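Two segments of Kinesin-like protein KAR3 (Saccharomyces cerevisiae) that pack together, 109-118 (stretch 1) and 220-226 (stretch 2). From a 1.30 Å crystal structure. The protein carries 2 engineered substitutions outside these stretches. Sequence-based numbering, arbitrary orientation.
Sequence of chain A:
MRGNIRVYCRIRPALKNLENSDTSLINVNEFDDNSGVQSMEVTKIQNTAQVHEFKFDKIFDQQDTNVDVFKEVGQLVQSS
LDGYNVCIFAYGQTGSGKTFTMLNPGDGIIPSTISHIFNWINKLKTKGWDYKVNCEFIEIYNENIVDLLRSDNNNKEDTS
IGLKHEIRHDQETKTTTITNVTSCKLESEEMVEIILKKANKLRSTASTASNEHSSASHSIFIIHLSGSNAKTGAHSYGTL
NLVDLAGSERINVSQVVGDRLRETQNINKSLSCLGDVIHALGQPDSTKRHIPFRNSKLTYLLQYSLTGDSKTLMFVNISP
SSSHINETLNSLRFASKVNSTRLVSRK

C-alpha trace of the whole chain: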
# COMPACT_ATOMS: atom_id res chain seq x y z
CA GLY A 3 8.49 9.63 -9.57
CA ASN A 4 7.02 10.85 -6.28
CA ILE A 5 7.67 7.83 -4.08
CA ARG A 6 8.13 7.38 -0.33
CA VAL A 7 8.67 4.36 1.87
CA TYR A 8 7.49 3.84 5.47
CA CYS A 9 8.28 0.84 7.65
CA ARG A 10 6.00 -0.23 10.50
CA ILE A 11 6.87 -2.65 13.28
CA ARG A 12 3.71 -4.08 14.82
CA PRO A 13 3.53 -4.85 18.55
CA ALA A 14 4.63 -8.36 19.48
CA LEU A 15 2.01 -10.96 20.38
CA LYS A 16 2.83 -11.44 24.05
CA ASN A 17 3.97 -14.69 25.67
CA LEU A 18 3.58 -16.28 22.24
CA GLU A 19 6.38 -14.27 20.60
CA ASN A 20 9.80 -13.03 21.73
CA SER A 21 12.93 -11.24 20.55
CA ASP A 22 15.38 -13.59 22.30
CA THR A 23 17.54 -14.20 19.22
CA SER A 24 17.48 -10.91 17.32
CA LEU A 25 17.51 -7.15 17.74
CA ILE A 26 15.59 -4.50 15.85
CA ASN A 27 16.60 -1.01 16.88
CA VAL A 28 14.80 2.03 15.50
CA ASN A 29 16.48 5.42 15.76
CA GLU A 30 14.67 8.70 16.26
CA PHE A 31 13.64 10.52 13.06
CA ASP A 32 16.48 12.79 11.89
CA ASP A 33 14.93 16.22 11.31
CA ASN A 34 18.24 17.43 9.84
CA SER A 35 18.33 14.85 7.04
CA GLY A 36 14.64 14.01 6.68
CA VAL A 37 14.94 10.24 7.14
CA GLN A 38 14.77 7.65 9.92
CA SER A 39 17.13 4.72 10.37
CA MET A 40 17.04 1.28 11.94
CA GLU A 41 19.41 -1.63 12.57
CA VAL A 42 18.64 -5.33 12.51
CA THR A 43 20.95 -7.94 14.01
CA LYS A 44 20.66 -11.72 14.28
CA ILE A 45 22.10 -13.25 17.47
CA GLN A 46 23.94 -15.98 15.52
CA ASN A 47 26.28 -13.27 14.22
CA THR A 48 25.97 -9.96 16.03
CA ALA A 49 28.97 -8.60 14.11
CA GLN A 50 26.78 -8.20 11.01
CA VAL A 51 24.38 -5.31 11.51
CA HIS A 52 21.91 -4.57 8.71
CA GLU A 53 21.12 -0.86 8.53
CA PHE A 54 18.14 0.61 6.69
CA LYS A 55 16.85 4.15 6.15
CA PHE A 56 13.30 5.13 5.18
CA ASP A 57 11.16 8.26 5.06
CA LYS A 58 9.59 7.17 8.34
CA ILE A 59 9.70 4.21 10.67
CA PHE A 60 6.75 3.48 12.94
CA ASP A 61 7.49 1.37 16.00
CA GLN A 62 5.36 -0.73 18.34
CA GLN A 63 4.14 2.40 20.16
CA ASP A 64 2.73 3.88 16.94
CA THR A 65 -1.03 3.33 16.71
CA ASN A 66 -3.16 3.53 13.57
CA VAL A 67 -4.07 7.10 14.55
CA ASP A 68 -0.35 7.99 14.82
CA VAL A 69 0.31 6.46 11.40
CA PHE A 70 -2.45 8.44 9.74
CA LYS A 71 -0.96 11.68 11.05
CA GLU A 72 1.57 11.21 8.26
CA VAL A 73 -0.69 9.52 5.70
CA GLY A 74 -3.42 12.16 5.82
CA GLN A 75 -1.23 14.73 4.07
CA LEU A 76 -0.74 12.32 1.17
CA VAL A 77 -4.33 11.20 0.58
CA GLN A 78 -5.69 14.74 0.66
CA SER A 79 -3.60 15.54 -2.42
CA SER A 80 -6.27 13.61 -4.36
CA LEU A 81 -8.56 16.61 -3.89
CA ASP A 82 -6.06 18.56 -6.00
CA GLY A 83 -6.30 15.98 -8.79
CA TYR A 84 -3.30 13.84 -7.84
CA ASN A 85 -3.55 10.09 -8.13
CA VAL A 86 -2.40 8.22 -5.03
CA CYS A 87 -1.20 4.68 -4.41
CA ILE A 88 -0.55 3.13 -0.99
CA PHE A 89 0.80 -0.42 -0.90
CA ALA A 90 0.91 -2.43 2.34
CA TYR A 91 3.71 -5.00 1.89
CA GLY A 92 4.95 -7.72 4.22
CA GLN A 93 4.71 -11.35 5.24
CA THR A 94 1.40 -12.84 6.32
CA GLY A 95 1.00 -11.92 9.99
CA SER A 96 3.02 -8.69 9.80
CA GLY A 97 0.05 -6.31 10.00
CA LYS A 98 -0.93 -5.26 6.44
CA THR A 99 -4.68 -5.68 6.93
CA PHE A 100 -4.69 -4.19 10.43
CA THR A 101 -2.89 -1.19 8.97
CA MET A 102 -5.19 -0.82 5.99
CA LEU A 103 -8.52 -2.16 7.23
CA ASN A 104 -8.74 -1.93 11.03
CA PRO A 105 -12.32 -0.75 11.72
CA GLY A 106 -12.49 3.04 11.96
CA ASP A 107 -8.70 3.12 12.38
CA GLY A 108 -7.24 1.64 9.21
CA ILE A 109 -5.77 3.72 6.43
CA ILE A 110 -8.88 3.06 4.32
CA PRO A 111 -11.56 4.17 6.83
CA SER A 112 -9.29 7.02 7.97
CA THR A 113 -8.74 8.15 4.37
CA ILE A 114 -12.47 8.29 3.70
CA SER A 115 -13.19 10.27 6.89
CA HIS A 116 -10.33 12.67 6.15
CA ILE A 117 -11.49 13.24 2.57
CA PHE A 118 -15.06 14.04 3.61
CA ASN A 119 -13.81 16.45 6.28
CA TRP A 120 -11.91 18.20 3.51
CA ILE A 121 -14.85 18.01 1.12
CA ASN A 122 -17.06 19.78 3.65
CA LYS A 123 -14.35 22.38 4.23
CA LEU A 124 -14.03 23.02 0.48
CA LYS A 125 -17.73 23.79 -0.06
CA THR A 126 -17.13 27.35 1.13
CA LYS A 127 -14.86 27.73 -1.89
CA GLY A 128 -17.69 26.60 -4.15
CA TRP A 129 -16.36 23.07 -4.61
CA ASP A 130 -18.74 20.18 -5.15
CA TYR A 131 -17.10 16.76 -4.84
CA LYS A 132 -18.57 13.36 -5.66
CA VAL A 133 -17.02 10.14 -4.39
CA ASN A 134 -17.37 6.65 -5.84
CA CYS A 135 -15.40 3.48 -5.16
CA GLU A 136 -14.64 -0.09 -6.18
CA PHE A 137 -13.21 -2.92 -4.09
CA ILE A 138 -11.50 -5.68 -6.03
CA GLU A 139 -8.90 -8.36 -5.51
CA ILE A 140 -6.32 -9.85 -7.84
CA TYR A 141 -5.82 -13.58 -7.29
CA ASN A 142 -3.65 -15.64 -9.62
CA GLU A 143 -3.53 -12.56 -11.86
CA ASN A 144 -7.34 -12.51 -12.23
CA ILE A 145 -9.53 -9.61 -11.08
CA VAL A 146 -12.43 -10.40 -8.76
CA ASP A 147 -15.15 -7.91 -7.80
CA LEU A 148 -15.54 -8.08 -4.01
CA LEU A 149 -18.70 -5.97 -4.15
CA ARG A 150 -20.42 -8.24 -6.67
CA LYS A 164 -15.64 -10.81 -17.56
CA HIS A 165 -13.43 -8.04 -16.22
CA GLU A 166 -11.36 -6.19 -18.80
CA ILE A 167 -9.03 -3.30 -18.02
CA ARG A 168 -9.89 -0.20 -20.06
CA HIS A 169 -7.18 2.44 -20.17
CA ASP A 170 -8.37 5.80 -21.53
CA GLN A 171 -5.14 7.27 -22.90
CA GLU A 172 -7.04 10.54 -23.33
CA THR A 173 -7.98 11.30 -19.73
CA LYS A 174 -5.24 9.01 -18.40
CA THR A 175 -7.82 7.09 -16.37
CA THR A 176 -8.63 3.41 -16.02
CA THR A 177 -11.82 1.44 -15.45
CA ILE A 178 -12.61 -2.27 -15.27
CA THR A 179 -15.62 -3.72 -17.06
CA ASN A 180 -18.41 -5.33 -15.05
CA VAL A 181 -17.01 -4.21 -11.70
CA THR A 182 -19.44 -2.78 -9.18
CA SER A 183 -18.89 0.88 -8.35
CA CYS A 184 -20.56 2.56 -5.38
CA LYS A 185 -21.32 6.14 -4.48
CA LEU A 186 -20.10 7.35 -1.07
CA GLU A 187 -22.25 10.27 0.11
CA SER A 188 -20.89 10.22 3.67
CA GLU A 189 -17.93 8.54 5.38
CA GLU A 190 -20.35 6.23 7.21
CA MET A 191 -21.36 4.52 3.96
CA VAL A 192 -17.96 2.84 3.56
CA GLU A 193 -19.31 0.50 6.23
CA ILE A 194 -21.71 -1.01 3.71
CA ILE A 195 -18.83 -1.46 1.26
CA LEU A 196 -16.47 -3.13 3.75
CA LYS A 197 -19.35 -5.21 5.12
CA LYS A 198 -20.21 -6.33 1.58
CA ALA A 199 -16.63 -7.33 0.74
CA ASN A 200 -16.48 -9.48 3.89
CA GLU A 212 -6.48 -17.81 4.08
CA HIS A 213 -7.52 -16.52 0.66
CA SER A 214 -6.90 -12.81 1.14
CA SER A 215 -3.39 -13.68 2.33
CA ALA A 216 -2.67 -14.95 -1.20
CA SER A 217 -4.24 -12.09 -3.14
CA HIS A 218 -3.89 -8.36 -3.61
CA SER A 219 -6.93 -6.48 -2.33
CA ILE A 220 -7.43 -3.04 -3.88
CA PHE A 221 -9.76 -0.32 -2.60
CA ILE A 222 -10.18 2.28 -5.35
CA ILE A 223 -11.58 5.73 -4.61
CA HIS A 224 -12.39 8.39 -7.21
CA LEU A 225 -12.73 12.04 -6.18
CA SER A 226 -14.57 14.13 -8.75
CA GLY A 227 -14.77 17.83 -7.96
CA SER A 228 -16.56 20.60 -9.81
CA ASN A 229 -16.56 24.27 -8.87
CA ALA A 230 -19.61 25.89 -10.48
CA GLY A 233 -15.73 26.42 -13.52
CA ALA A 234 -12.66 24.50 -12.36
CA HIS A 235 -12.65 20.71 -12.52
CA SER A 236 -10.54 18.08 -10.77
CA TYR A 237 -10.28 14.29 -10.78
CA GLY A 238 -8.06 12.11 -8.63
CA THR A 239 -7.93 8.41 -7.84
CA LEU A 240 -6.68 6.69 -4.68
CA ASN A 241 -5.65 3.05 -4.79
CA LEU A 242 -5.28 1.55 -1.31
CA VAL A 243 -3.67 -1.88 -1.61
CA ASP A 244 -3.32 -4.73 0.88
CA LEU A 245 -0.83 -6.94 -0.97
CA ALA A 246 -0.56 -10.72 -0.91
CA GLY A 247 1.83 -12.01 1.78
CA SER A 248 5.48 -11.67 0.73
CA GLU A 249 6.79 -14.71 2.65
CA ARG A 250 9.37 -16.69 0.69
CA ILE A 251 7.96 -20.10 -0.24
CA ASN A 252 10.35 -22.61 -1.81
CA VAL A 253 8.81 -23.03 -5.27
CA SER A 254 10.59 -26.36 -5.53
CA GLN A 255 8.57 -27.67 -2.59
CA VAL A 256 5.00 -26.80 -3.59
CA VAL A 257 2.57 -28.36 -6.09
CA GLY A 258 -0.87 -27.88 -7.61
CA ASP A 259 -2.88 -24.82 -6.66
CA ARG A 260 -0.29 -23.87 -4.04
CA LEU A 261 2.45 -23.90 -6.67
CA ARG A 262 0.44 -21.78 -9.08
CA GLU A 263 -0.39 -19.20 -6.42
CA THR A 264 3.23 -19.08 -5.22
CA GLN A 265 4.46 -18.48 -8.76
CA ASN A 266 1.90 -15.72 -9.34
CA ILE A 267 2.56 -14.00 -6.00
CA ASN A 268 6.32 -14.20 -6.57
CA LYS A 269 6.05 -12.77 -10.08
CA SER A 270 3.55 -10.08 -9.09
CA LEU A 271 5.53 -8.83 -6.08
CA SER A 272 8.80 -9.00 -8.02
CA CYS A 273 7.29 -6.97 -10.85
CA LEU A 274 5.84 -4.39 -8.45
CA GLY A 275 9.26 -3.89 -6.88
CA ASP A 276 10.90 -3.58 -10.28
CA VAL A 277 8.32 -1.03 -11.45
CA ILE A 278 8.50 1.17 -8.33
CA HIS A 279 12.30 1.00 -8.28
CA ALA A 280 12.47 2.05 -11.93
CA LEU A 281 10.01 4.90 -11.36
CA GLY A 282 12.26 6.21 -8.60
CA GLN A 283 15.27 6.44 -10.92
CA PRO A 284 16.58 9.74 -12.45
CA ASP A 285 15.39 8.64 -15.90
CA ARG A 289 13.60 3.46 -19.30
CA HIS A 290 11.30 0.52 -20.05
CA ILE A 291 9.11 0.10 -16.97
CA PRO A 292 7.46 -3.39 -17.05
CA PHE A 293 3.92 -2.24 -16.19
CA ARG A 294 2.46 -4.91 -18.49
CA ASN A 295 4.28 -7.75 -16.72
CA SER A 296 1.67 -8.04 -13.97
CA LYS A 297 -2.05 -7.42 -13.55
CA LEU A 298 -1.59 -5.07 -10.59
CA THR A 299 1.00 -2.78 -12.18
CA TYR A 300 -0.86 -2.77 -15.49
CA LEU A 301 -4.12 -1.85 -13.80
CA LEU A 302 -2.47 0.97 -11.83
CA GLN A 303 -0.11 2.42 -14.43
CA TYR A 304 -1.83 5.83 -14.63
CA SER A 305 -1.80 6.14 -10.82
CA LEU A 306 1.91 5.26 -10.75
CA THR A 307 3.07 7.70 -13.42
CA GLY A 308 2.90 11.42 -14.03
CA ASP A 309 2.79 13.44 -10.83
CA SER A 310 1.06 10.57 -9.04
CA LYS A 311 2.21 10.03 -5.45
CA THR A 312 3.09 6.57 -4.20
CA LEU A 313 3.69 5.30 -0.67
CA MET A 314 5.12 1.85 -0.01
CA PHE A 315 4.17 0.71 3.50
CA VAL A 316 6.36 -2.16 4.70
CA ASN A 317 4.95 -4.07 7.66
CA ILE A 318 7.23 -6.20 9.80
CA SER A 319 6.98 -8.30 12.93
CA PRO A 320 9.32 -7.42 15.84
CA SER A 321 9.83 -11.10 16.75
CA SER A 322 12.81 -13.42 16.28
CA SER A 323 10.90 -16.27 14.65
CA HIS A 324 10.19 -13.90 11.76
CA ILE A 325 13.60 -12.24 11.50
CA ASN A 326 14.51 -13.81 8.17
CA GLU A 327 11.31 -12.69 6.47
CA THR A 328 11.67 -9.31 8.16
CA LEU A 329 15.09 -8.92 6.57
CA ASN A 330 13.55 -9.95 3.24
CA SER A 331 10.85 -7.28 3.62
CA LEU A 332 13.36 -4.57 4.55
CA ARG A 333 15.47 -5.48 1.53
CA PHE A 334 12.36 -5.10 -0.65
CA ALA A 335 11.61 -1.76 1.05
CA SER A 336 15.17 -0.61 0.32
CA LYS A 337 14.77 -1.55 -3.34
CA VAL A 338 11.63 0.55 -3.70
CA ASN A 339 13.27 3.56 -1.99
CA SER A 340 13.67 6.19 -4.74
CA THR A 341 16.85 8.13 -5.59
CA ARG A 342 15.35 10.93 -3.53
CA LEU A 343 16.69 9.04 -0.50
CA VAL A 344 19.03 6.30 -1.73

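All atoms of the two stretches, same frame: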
# COMPACT_ATOMS: atom_id res chain seq x y z
N ILE A 109 -6.04 2.67 7.39
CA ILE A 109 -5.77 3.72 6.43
C ILE A 109 -6.99 3.95 5.53
O ILE A 109 -7.27 5.08 5.15
CB ILE A 109 -4.51 3.38 5.59
CG1 ILE A 109 -3.26 3.66 6.44
CG2 ILE A 109 -4.50 4.20 4.30
CD1 ILE A 109 -1.94 3.39 5.74
N ILE A 110 -7.71 2.89 5.19
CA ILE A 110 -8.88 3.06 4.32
C ILE A 110 -10.00 3.85 5.02
O ILE A 110 -10.43 4.88 4.51
CB ILE A 110 -9.38 1.70 3.78
CG1 ILE A 110 -8.38 1.17 2.74
CG2 ILE A 110 -10.77 1.85 3.13
CD1 ILE A 110 -8.51 -0.30 2.42
N PRO A 111 -10.50 3.38 6.18
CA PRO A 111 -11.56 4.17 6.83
C PRO A 111 -11.10 5.58 7.19
O PRO A 111 -11.86 6.54 7.06
CB PRO A 111 -11.94 3.35 8.07
CG PRO A 111 -10.86 2.35 8.24
CD PRO A 111 -10.20 2.14 6.92
N SER A 112 -9.84 5.71 7.61
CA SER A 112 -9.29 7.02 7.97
C SER A 112 -9.23 7.95 6.75
O SER A 112 -9.51 9.15 6.86
CB SER A 112 -7.87 6.87 8.54
OG SER A 112 -7.88 6.30 9.83
N THR A 113 -8.85 7.39 5.61
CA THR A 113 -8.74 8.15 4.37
C THR A 113 -10.10 8.71 3.97
O THR A 113 -10.22 9.87 3.61
CB THR A 113 -8.18 7.26 3.23
OG1 THR A 113 -6.78 7.00 3.48
CG2 THR A 113 -8.32 7.94 1.88
N ILE A 114 -11.13 7.87 4.06
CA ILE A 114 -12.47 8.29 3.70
C ILE A 114 -12.97 9.40 4.63
O ILE A 114 -13.53 10.39 4.17
CB ILE A 114 -13.43 7.09 3.72
CG1 ILE A 114 -13.13 6.22 2.49
CG2 ILE A 114 -14.88 7.56 3.70
CD1 ILE A 114 -13.74 4.86 2.52
N SER A 115 -12.76 9.25 5.93
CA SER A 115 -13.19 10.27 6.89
C SER A 115 -12.45 11.58 6.66
O SER A 115 -13.04 12.66 6.75
CB SER A 115 -12.93 9.79 8.32
OG SER A 115 -13.69 8.64 8.61
N HIS A 116 -11.15 11.49 6.38
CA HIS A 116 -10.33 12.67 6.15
C HIS A 116 -10.77 13.40 4.89
O HIS A 116 -10.84 14.63 4.86
CB HIS A 116 -8.86 12.26 6.03
CG HIS A 116 -7.91 13.41 6.01
ND1 HIS A 116 -7.91 14.40 6.96
CD2 HIS A 116 -6.90 13.71 5.15
CE1 HIS A 116 -6.95 15.27 6.69
NE2 HIS A 116 -6.32 14.87 5.60
N ILE A 117 -11.07 12.64 3.84
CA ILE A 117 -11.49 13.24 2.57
C ILE A 117 -12.82 13.98 2.71
O ILE A 117 -12.98 15.08 2.18
CB ILE A 117 -11.61 12.17 1.46
CG1 ILE A 117 -10.21 11.80 0.95
CG2 ILE A 117 -12.46 12.69 0.31
CD1 ILE A 117 -10.17 10.51 0.13
N PHE A 118 -13.77 13.39 3.43
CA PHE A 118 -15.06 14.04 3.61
C PHE A 118 -14.94 15.28 4.49
O PHE A 118 -15.68 16.25 4.31
CB PHE A 118 -16.07 13.04 4.17
CG PHE A 118 -16.81 12.28 3.11
CD1 PHE A 118 -17.72 12.93 2.27
CD2 PHE A 118 -16.57 10.93 2.91
CE1 PHE A 118 -18.37 12.24 1.26
CE2 PHE A 118 -17.22 10.23 1.89
CZ PHE A 118 -18.13 10.89 1.06
N ILE A 220 -7.56 -4.44 -3.49
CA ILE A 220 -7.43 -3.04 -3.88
C ILE A 220 -8.70 -2.22 -3.70
O ILE A 220 -9.72 -2.52 -4.32
CB ILE A 220 -6.97 -2.95 -5.36
CG1 ILE A 220 -5.74 -3.83 -5.57
CG2 ILE A 220 -6.65 -1.51 -5.73
CD1 ILE A 220 -5.83 -4.76 -6.76
N PHE A 221 -8.63 -1.21 -2.85
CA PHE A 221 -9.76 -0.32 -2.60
C PHE A 221 -9.51 0.94 -3.44
O PHE A 221 -8.57 1.69 -3.19
CB PHE A 221 -9.85 0.02 -1.11
CG PHE A 221 -11.20 0.55 -0.68
CD1 PHE A 221 -11.51 1.89 -0.83
CD2 PHE A 221 -12.15 -0.30 -0.13
CE1 PHE A 221 -12.75 2.39 -0.43
CE2 PHE A 221 -13.40 0.18 0.27
CZ PHE A 221 -13.70 1.53 0.11
N ILE A 222 -10.34 1.15 -4.45
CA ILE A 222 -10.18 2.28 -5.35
C ILE A 222 -11.21 3.36 -5.06
O ILE A 222 -12.41 3.08 -4.99
CB ILE A 222 -10.30 1.83 -6.83
CG1 ILE A 222 -9.30 0.70 -7.11
CG2 ILE A 222 -10.04 3.01 -7.75
CD1 ILE A 222 -9.46 0.03 -8.47
N ILE A 223 -10.73 4.59 -4.90
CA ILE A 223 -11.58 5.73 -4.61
C ILE A 223 -11.37 6.82 -5.66
O ILE A 223 -10.24 7.18 -5.97
CB ILE A 223 -11.23 6.35 -3.24
CG1 ILE A 223 -11.52 5.35 -2.12
CG2 ILE A 223 -12.00 7.65 -3.04
CD1 ILE A 223 -10.71 5.58 -0.85
N HIS A 224 -12.47 7.33 -6.21
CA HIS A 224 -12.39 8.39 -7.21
C HIS A 224 -12.99 9.66 -6.62
O HIS A 224 -14.10 9.64 -6.08
CB HIS A 224 -13.14 7.99 -8.48
CG HIS A 224 -12.77 6.62 -8.98
ND1 HIS A 224 -11.59 6.36 -9.64
CD2 HIS A 224 -13.42 5.44 -8.90
CE1 HIS A 224 -11.53 5.08 -9.95
NE2 HIS A 224 -12.63 4.50 -9.51
N LEU A 225 -12.25 10.76 -6.70
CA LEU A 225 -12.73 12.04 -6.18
C LEU A 225 -12.96 12.97 -7.35
O LEU A 225 -12.00 13.44 -7.97
CB LEU A 225 -11.69 12.68 -5.26
CG LEU A 225 -11.21 11.94 -4.02
CD1 LEU A 225 -10.36 12.89 -3.18
CD2 LEU A 225 -12.39 11.41 -3.22
N SER A 226 -14.23 13.24 -7.65
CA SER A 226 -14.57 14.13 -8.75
C SER A 226 -15.13 15.46 -8.24
O SER A 226 -16.23 15.51 -7.69
CB SER A 226 -15.59 13.46 -9.67
OG SER A 226 -15.77 14.24 -10.83

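The helix of residues 109-118 lies along the strand of residues 220-226, the two running in nearly the same direction, with an angle of 7° between them and a closest approach of 10.8 Å between their axes. That separation is filled by side chains from both elements, which meet between them. No hydrogen bond crosses it, so the contact rests on apolar packing. The strand contributes alternate residues, Phe-221, Ile-223 and Leu-225, whose CA-to-CB bonds point toward the helix.

Ile-109 makes no contact with the strand, but its carbonyl oxygen serves the helix twice: it accepts the backbone bond from Thr-113 N and a second bond from the Thr-113 hydroxyl.

Ile-110 begins the packing. Its CG2 methyl sits over one face of the Phe-221 ring, 3.9 Å from CG2 to the ring centroid and only 5° off the ring normal, so that its C-H bonds can meet the pi cloud in a CH-pi contact. The other branch also reaches the strand, with Ile-110 CD1 3.8 Å from Phe-221 CB. A beta-branched side chain suits this place because it offers methyl groups to both the ring and the base of the same phenylalanine.

Pro-111 and Ser-112 are out of the strand's reach, and the next contact comes from Thr-113. Its CB points toward the strand, and Thr-113 CG2 lies 4.3 Å from Ile-223 CD1, a loose approach. Meanwhile Thr-113 OG1 donates to Ile-109 O at 2.6 Å. Threonine fits well here: its hydroxyl is satisfied within the helix while its methyl faces an apolar neighbour.

Ile-114, one turn after Ile-110, has a CA-to-CB bond directed sideways, yet the end of its side chain comes nearer the strand. Length therefore matters at this position. Ile-114 CD1 reaches Phe-221 CE1 at 4.0 Å, approaching the ring obliquely, and Ile-114 CG1 lies 4.2 Å from Ile-223 CD1. This residue thus bridges two strand side chains, and Ile-223 in turn meets both Thr-113 and Ile-114 with its CD1 methyl.

Ser-115 and His-116 stay clear of the strand and are partly exposed, as befits polar residues; His-116 NE2 is hydrogen-bonded elsewhere in the structure.

Ile-117 returns to the interface, one turn beyond Thr-113. Its CB points toward the strand, and Ile-117 CG2 packs against Leu-225 CD2 at 3.8 Å, joining two branched aliphatic side chains in a buried setting. Phe-118, though buried, makes no contact with the strand.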